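PHB depolymerase (Penicillium funiculosum, PDB 2D81) hydrolyses the biopolyester polyhydroxybutyrate, using a circularly permuted alpha/beta hydrolase fold. Local coordinates at residues A144-C149 with I242-Y247. Numbering follows the deposited sequence.
Sequences AGDNSC and IQNTGY
A144 and N244 bring the two backbones closest, with their CA atoms 7.0 Å apart, where the irregular segment 144-149 packs against the short helix 240-244 in this circularly permuted alpha/beta hydrolase fold. This segment is part of the loop that joins strands 137-139 and 157-159, and nearly all of its grip on the helix runs through one side-chain amide. N244 points toward the loop, its CG lying beside the backbone N and anti to the carbonyl carbon (chi1 -75°), which carries ND2 into the bend formed by A144, G145 and D146. There ND2 gives two hydrogen bonds. One goes to the carbonyl oxygen of A144, 2.8 Å from ND2; the donor stands above the peptide plane, while the acceptor lies near the plane of the N244 amide. The other reaches OD2 of D146, also 2.8 Å from ND2, with an N-H...O angle of 152°. It meets the carboxylate on its syn side but out of the carboxylate plane; the carboxylate and amide planes are turned 60° against each other. A backbone carbonyl and a carboxylate are both engaged by the same NH2, which fits the assigned amide orientation and should restrain its rotation. The charge of D146 would probably polarise this donor further. G145, at positive phi, turns the chain between the two acceptors. Beyond the direct bonds, N244 and D146 both touch I157 of strand 157-159, and the disulfide C149-C160 pins the far end of segment 144-149 to the chain just after that strand. Two waters add to the contact: one bridges OD1 of D146, at 2.6 Å, and the backbone O of N244, at 2.8 Å, and another accepts from the backbone N of A144 while making a weak bond to N244 OD1.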
loop_
_atom_site.group_PDB
_atom_site.type_symbol
_atom_site.label_atom_id
_atom_site.label_comp_id
_atom_site.label_asym_id
_atom_site.label_seq_id
_atom_site.Cartn_x
_atom_site.Cartn_y
_atom_site.Cartn_z
ATOM N N ALA A 144 11.349 11.065 -13.681
ATOM C CA ALA A 144 12.698 10.712 -14.114
ATOM C C ALA A 144 12.890 9.200 -14.188
ATOM O O ALA A 144 12.738 8.499 -13.194
ATOM C CB ALA A 144 13.724 11.319 -13.161
ATOM N N GLY A 145 13.224 8.702 -15.375
ATOM C CA GLY A 145 13.547 7.293 -15.521
ATOM C C GLY A 145 12.349 6.364 -15.635
ATOM O O GLY A 145 12.511 5.141 -15.647
ATOM N N ASP A 146 11.150 6.935 -15.722
ATOM C CA ASP A 146 9.929 6.142 -15.862
ATOM C C ASP A 146 10.019 5.199 -17.057
ATOM O O ASP A 146 10.584 5.551 -18.091
ATOM C CB ASP A 146 8.707 7.048 -16.056
ATOM C CG ASP A 146 8.138 7.575 -14.745
ATOM O OD1 ASP A 146 7.016 8.124 -14.778
ATOM O OD2 ASP A 146 8.796 7.447 -13.691
ATOM N N ASN A 147 9.448 4.008 -16.916
ATOM C CA ASN A 147 9.252 3.121 -18.056
ATOM C C ASN A 147 7.950 3.477 -18.760
ATOM O O ASN A 147 7.078 4.133 -18.186
ATOM C CB ASN A 147 9.195 1.662 -17.600
ATOM C CG ASN A 147 8.177 1.439 -16.501
ATOM O OD1 ASN A 147 8.358 1.907 -15.377
ATOM N ND2 ASN A 147 7.095 0.731 -16.820
ATOM N N SER A 148 7.816 3.036 -20.006
ATOM C CA SER A 148 6.589 3.251 -20.759
ATOM C C SER A 148 5.429 2.560 -20.057
ATOM O O SER A 148 5.596 1.479 -19.491
ATOM C CB SER A 148 6.735 2.691 -22.176
ATOM O OG SER A 148 5.499 2.736 -22.867
ATOM N N CYS A 149 4.254 3.179 -20.091
ATOM C CA CYS A 149 3.081 2.561 -19.485
ATOM C C CYS A 149 2.630 1.349 -20.301
ATOM O O CYS A 149 1.712 0.635 -19.900
ATOM C CB CYS A 149 1.928 3.568 -19.369
ATOM S SG CYS A 149 0.507 2.909 -18.429
ATOM N N ILE A 242 9.303 7.312 -4.162
ATOM C CA ILE A 242 8.932 8.442 -3.322
ATOM C C ILE A 242 8.626 9.682 -4.157
ATOM O O ILE A 242 7.708 10.441 -3.838
ATOM C CB ILE A 242 10.062 8.759 -2.316
ATOM C CG1 ILE A 242 10.205 7.589 -1.336
ATOM C CG2 ILE A 242 9.764 10.061 -1.571
ATOM C CD1 ILE A 242 11.483 7.609 -0.531
ATOM N N GLN A 243 9.381 9.880 -5.232
ATOM C CA GLN A 243 9.286 11.113 -6.009
ATOM C C GLN A 243 8.425 11.007 -7.264
ATOM O O GLN A 243 7.751 11.969 -7.637
ATOM C CB GLN A 243 10.682 11.593 -6.407
ATOM C CG GLN A 243 11.573 11.957 -5.234
ATOM C CD GLN A 243 12.922 12.477 -5.681
ATOM O OE1 GLN A 243 13.648 11.803 -6.413
ATOM N NE2 GLN A 243 13.267 13.682 -5.242
ATOM N N ASN A 244 8.451 9.850 -7.916
ATOM C CA ASN A 244 7.844 9.705 -9.239
ATOM C C ASN A 244 6.370 9.290 -9.225
ATOM O O ASN A 244 5.716 9.310 -10.267
ATOM C CB ASN A 244 8.635 8.689 -10.071
ATOM C CG ASN A 244 9.950 9.244 -10.592
ATOM O OD1 ASN A 244 10.573 10.100 -9.968
ATOM N ND2 ASN A 244 10.387 8.735 -11.738
ATOM N N THR A 245 5.848 8.911 -8.060
ATOM C CA THR A 245 4.483 8.398 -7.984
ATOM C C THR A 245 3.441 9.505 -7.896
ATOM O O THR A 245 2.293 9.315 -8.294
ATOM C CB THR A 245 4.294 7.461 -6.779
ATOM O OG1 THR A 245 4.786 8.099 -5.595
ATOM C CG2 THR A 245 5.034 6.147 -7.006
ATOM N N GLY A 246 3.836 10.656 -7.360
ATOM C CA GLY A 246 2.930 11.792 -7.345
ATOM C C GLY A 246 2.092 11.977 -6.089
ATOM O O GLY A 246 1.266 12.887 -6.036
ATOM N N TYR A 247 2.290 11.135 -5.077
ATOM C CA TYR A 247 1.568 11.312 -3.815
ATOM C C TYR A 247 1.890 12.664 -3.194
ATOM O O TYR A 247 1.002 13.354 -2.685
ATOM C CB TYR A 247 1.935 10.231 -2.796
ATOM C CG TYR A 247 1.450 8.837 -3.113
ATOM C CD1 TYR A 247 2.249 7.945 -3.818
ATOM C CD2 TYR A 247 0.201 8.397 -2.670
ATOM C CE1 TYR A 247 1.826 6.643 -4.070
ATOM C CE2 TYR A 247 -0.234 7.100 -2.919
ATOM C CZ TYR A 247 0.586 6.228 -3.617
ATOM O OH TYR A 247 0.174 4.939 -3.851
HETATM O O HOH W 1 11.121 13.124 -11.580
HETATM O O HOH W 2 5.921 9.614 -13.001
#